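Local coordinates for protein rRNA adenine N-6-methyltransferase (Saccharopolyspora erythraea, PDB 6NVM) that transfers two methyl groups from S-adenosyl-L-methionine to the N6 of one adenine in 23S rRNA, conferring resistance to macrolide, lincosamide and streptogramin B antibiotics, at residues R233-V238 with W285-F289; G247-A251 with V271-A275. All blocks are in the same frame, centred on the assembly; numbering follows the deposited sequence. Where two conformers were deposited one is given.

Contact 1. Residues R233-V238 with W285-F289; sequences RYESMV and WLRLF
Phe289 and Tyr234 both set CG trans to their own backbone nitrogen (chi1 175° for Phe289), and from these positions each ring reaches the other across two steeply crossing helices. The Phe289 ring lies against the backbone of 233-238, its CE1 only 3.3 Å from Tyr234 N, while Tyr234 CB sits 3.9 Å above the centre of the Phe289 ring, almost exactly on the normal, a clean CH-pi contact. Beyond CB the tyrosine ring turns its edge to the same face: the planes stand at 88° with centroids 5.8 Å apart, a T-shaped pair. Arg233 CB touches the outer end of the phenylalanine, at CE1 and CZ, and Arg233 NE pairs in a salt bridge with Asp293, just past the end of helix 282-292.

Met237 fills the next place along helix 228-243. In the conformer given, its chain runs out extended and then bends at the sulfur (chi3 69°), which lays CE back against Phe289 CB and the Trp285 indole, 3.8 Å from Trp285 CE3. SD itself lies at the edge of the Phe289 ring, a Met-aromatic contact. Leu288 CD2 is 4.1 Å from Met237 SD, and Leu288 also packs on helix 259-269. Farther out on the tyrosine, Leu286 CD2 meets Tyr234 CE1 at 4.0 Å. The tyrosine hydroxyl passes Trp285 CB to hydrogen-bond Val186 O of helix 183-188.

No hydrogen bond joins the two segments, whose axes are 10.6 Å apart at closest approach; large side chains bridge the gap in the helical C-terminal part of this rRNA adenine dimethylase. Cohesion between the segments is therefore probably mainly dispersive, with a small electrostatic part from the edge-to-face pair, while the polar ends of Arg233 and Tyr234 are satisfied by partners beyond them.

Contact 2. Residues G247-A251 with V271-A275; sequences GNIQA and VGGGA
Gly273 O is the point on which three successive residues, Asn248, Ile249 and Gln250, converge. Gln250 N donates to it at 3.2 Å with an N-H...O angle of 159°, approaching in the carbonyl plane on a lone pair. Three carbons of 248-250 crowd the same oxygen: Ile249 CG2 is at 3.3 Å, and the CB atoms of Asn248 and Gln250 are each at 3.4 Å. Held between N and the carbonyl carbon of its own residue, Ile249 CG2 also meets Gly272 O at 3.5 Å and touches Ala275 CB more loosely. The other branch, with CG1 trans to the backbone nitrogen (chi1 -176°), carries CD1 inward to a looser contact with Val271 CG1 and on to Trp285 of helix 282-292. This buried isoleucine is the compact part of the contact.

The outer side is sparser and more polar. Asn248 packs CB on Gly274 CA at 4.0 Å, but its amide oxygen turns back to its own chain, where OD1 accepts from Ala251 N at 2.7 Å; the donor stands above the carbonyl plane of the amide, not on a lone pair. Gly272 and Gly274 lie at the exposed rim, whereas Gly273, between them, comes close enough to Gln250 that OE1 is 3.8 Å from its CA. The Gln250 side chain also touches Val262 and Leu266 of helix 259-269.

Residues 272-275 form a type I beta turn, closed by the bond from Ala275 N to Gly272 O, and Asn248 is the N-cap of helix 249-254. The first turn of a helix has backbone N-H groups without intrahelical acceptors; here the cap's own side chain takes one and a carbonyl of the glycine-rich turn takes another, an Asn N-cap of the usual kind, supplemented by an acceptor from the type I turn.

How the contacts relate
Both contacts belong to the helical C-terminal part of the chain, away from the predicted S-adenosyl-L-methionine site, and contact 2 is nested within the chain loop that contact 1 closes. Contact 1 is mostly buried and joins two helices through side chains; contact 2 is smaller, partly open to solvent, and joins a helix start to a turn largely through backbone atoms. Their chemistry follows: aromatic and sulfur contacts inside, a carbonyl hydrogen bond and a helix cap outside. They meet at Ile249, whose CD1 packs 3.8 Å from Trp285 CH2 and also near Leu288 CD2, so that Ile249 links the apolar parts of the two contacts.

Contact 1. Residues R233-V238 with W285-F289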
loop_
_atom_site.group_PDB
_atom_site.type_symbol
_atom_site.label_atom_id
_atom_site.label_comp_id
_atom_site.label_asym_id
_atom_site.label_seq_id
_atom_site.Cartn_x
_atom_site.Cartn_y
_atom_site.Cartn_z
ATOM N N ARG A 233 3.019 -21.461 4.147
ATOM C CA ARG A 233 1.879 -22.148 4.743
ATOM C C ARG A 233 0.806 -21.149 5.170
ATOM O O ARG A 233 -0.394 -21.421 5.029
ATOM C CB ARG A 233 2.339 -23.007 5.921
ATOM C CG ARG A 233 3.184 -24.214 5.492
ATOM C CD ARG A 233 3.329 -25.252 6.600
ATOM N NE ARG A 233 3.929 -24.691 7.809
ATOM C CZ ARG A 233 5.235 -24.543 8.011
ATOM N NH1 ARG A 233 6.112 -24.915 7.086
ATOM N NH2 ARG A 233 5.670 -24.015 9.147
ATOM N N TYR A 234 1.217 -19.982 5.671
ATOM C CA TYR A 234 0.260 -18.925 5.987
ATOM C C TYR A 234 -0.486 -18.475 4.737
ATOM O O TYR A 234 -1.716 -18.346 4.745
ATOM C CB TYR A 234 0.986 -17.743 6.630
ATOM C CG TYR A 234 0.147 -16.492 6.784
ATOM C CD1 TYR A 234 -0.665 -16.308 7.894
ATOM C CD2 TYR A 234 0.176 -15.490 5.821
ATOM C CE1 TYR A 234 -1.428 -15.157 8.044
ATOM C CE2 TYR A 234 -0.582 -14.340 5.961
ATOM C CZ TYR A 234 -1.379 -14.177 7.073
ATOM O OH TYR A 234 -2.130 -13.033 7.214
ATOM N N GLU A 235 0.254 -18.202 3.660
ATOM C CA GLU A 235 -0.374 -17.757 2.419
ATOM C C GLU A 235 -1.356 -18.798 1.896
ATOM O O GLU A 235 -2.433 -18.451 1.395
ATOM C CB GLU A 235 0.706 -17.449 1.379
ATOM C CG GLU A 235 1.564 -16.237 1.750
ATOM C CD GLU A 235 2.886 -16.171 0.995
ATOM O OE1 GLU A 235 3.308 -17.195 0.410
ATOM O OE2 GLU A 235 3.513 -15.088 0.996
ATOM N N SER A 236 -1.013 -20.080 2.020
ATOM C CA SER A 236 -1.920 -21.134 1.583
ATOM C C SER A 236 -3.196 -21.149 2.418
ATOM O O SER A 236 -4.288 -21.384 1.889
ATOM C CB SER A 236 -1.213 -22.487 1.650
ATOM O OG SER A 236 -2.083 -23.534 1.267
ATOM N N MET A 237 -3.079 -20.905 3.725
ATOM C CA MET A 237 -4.259 -20.866 4.584
ATOM C C MET A 237 -5.175 -19.707 4.210
ATOM O O MET A 237 -6.400 -19.869 4.155
ATOM C CB MET A 237 -3.837 -20.754 6.051
ATOM C CG MET A 237 -4.998 -20.582 7.042
ATOM S SD MET A 237 -4.498 -19.819 8.595
ATOM C CE MET A 237 -4.130 -18.142 8.057
ATOM N N VAL A 238 -4.604 -18.524 3.975
ATOM C CA VAL A 238 -5.413 -17.362 3.620
ATOM C C VAL A 238 -6.111 -17.596 2.289
ATOM O O VAL A 238 -7.315 -17.348 2.150
ATOM C CB VAL A 238 -4.541 -16.094 3.594
ATOM C CG1 VAL A 238 -5.340 -14.903 3.089
ATOM C CG2 VAL A 238 -3.995 -15.808 4.991
ATOM N N TRP A 285 -5.939 -13.457 11.824
ATOM C CA TRP A 285 -5.368 -14.402 10.870
ATOM C C TRP A 285 -4.035 -14.953 11.365
ATOM O O TRP A 285 -3.753 -16.148 11.214
ATOM C CB TRP A 285 -5.184 -13.730 9.510
ATOM C CG TRP A 285 -6.449 -13.511 8.732
ATOM C CD1 TRP A 285 -7.023 -12.312 8.426
ATOM C CD2 TRP A 285 -7.280 -14.516 8.136
ATOM N NE1 TRP A 285 -8.160 -12.507 7.683
ATOM C CE2 TRP A 285 -8.342 -13.852 7.493
ATOM C CE3 TRP A 285 -7.233 -15.911 8.093
ATOM C CZ2 TRP A 285 -9.352 -14.535 6.818
ATOM C CZ3 TRP A 285 -8.236 -16.589 7.416
ATOM C CH2 TRP A 285 -9.280 -15.898 6.790
ATOM N N LEU A 286 -3.195 -14.093 11.946
ATOM C CA LEU A 286 -1.909 -14.548 12.471
ATOM C C LEU A 286 -2.099 -15.540 13.614
ATOM O O LEU A 286 -1.424 -16.574 13.677
ATOM C CB LEU A 286 -1.085 -13.355 12.948
ATOM C CG LEU A 286 -0.595 -12.374 11.891
ATOM C CD1 LEU A 286 0.041 -11.156 12.572
ATOM C CD2 LEU A 286 0.388 -13.065 10.978
ATOM N N ARG A 287 -3.000 -15.229 14.543
ATOM C CA ARG A 287 -3.266 -16.145 15.649
ATOM C C ARG A 287 -3.857 -17.456 15.145
ATOM O O ARG A 287 -3.497 -18.536 15.627
ATOM C CB ARG A 287 -4.208 -15.489 16.658
ATOM C CG ARG A 287 -3.533 -14.454 17.559
ATOM C CD ARG A 287 -4.250 -14.345 18.907
ATOM N NE ARG A 287 -5.650 -13.959 18.746
ATOM C CZ ARG A 287 -6.070 -12.708 18.597
ATOM N NH1 ARG A 287 -5.201 -11.704 18.591
ATOM N NH2 ARG A 287 -7.363 -12.457 18.453
ATOM N N LEU A 288 -4.773 -17.377 14.180
ATOM C CA LEU A 288 -5.345 -18.583 13.591
ATOM C C LEU A 288 -4.250 -19.479 13.027
ATOM O O LEU A 288 -4.236 -20.693 13.265
ATOM C CB LEU A 288 -6.350 -18.197 12.503
ATOM C CG LEU A 288 -7.218 -19.294 11.881
ATOM C CD1 LEU A 288 -8.241 -19.801 12.893
ATOM C CD2 LEU A 288 -7.911 -18.768 10.623
ATOM N N PHE A 289 -3.318 -18.889 12.272
ATOM C CA PHE A 289 -2.248 -19.677 11.668
ATOM C C PHE A 289 -1.317 -20.233 12.733
ATOM O O PHE A 289 -0.883 -21.386 12.648
ATOM C CB PHE A 289 -1.460 -18.828 10.669
ATOM C CG PHE A 289 -0.268 -19.544 10.099
ATOM C CD1 PHE A 289 -0.439 -20.578 9.197
ATOM C CD2 PHE A 289 1.019 -19.202 10.487
ATOM C CE1 PHE A 289 0.649 -21.255 8.682
ATOM C CE2 PHE A 289 2.114 -19.876 9.974
ATOM C CZ PHE A 289 1.928 -20.905 9.073
#

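Contact 2. Residues G247-A251 with V271-A275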
loop_
_atom_site.group_PDB
_atom_site.type_symbol
_atom_site.label_atom_id
_atom_site.label_comp_id
_atom_site.label_asym_id
_atom_site.label_seq_id
_atom_site.Cartn_x
_atom_site.Cartn_y
_atom_site.Cartn_z
ATOM N N GLY A 247 -18.744 -23.194 2.591
ATOM C CA GLY A 247 -19.768 -22.295 3.084
ATOM C C GLY A 247 -19.268 -21.307 4.118
ATOM O O GLY A 247 -19.614 -20.121 4.069
ATOM N N ASN A 248 -18.454 -21.777 5.061
ATOM C CA ASN A 248 -17.959 -20.950 6.152
ATOM C C ASN A 248 -16.460 -21.165 6.322
ATOM O O ASN A 248 -15.875 -22.110 5.781
ATOM C CB ASN A 248 -18.699 -21.263 7.460
ATOM C CG ASN A 248 -18.824 -22.749 7.714
ATOM O OD1 ASN A 248 -17.912 -23.379 8.243
ATOM N ND2 ASN A 248 -19.962 -23.324 7.331
ATOM N N ILE A 249 -15.836 -20.271 7.087
ATOM C CA ILE A 249 -14.396 -20.369 7.299
ATOM C C ILE A 249 -14.041 -21.703 7.943
ATOM O O ILE A 249 -13.032 -22.325 7.597
ATOM C CB ILE A 249 -13.886 -19.178 8.133
ATOM C CG1 ILE A 249 -12.362 -19.243 8.248
ATOM C CG2 ILE A 249 -14.522 -19.164 9.525
ATOM C CD1 ILE A 249 -11.740 -18.012 8.851
ATOM N N GLN A 250 -14.869 -22.177 8.875
ATOM C CA GLN A 250 -14.591 -23.466 9.497
ATOM C C GLN A 250 -14.598 -24.584 8.462
ATOM O O GLN A 250 -13.712 -25.447 8.463
ATOM C CB GLN A 250 -15.606 -23.753 10.600
ATOM C CG GLN A 250 -15.361 -25.069 11.325
ATOM C CD GLN A 250 -16.005 -25.110 12.698
ATOM O OE1 GLN A 250 -17.086 -24.561 12.902
ATOM N NE2 GLN A 250 -15.334 -25.751 13.651
ATOM N N ALA A 251 -15.586 -24.578 7.563
ATOM C CA ALA A 251 -15.674 -25.626 6.552
ATOM C C ALA A 251 -14.473 -25.586 5.617
ATOM O O ALA A 251 -13.937 -26.634 5.236
ATOM C CB ALA A 251 -16.973 -25.480 5.763
ATOM N N VAL A 271 -12.185 -16.106 16.628
ATOM C CA VAL A 271 -12.953 -16.061 15.390
ATOM C C VAL A 271 -14.049 -17.114 15.455
ATOM O O VAL A 271 -13.811 -18.245 15.890
ATOM C CB VAL A 271 -12.034 -16.294 14.173
ATOM C CG1 VAL A 271 -12.831 -16.414 12.892
ATOM C CG2 VAL A 271 -11.003 -15.156 14.072
ATOM N N GLY A 272 -15.253 -16.737 15.034
ATOM C CA GLY A 272 -16.341 -17.693 14.955
ATOM C C GLY A 272 -16.232 -18.581 13.727
ATOM O O GLY A 272 -15.743 -18.176 12.675
ATOM N N GLY A 273 -16.721 -19.815 13.869
ATOM C CA GLY A 273 -16.698 -20.759 12.766
ATOM C C GLY A 273 -17.485 -20.305 11.555
ATOM O O GLY A 273 -17.217 -20.772 10.443
ATOM N N GLY A 274 -18.444 -19.402 11.740
ATOM C CA GLY A 274 -19.235 -18.903 10.631
ATOM C C GLY A 274 -18.880 -17.485 10.238
ATOM O O GLY A 274 -19.650 -16.819 9.541
ATOM N N ALA A 275 -17.706 -17.020 10.663
ATOM C CA ALA A 275 -17.322 -15.632 10.449
ATOM C C ALA A 275 -17.275 -15.288 8.964
ATOM O O ALA A 275 -16.914 -16.112 8.119
ATOM C CB ALA A 275 -15.960 -15.357 11.081
#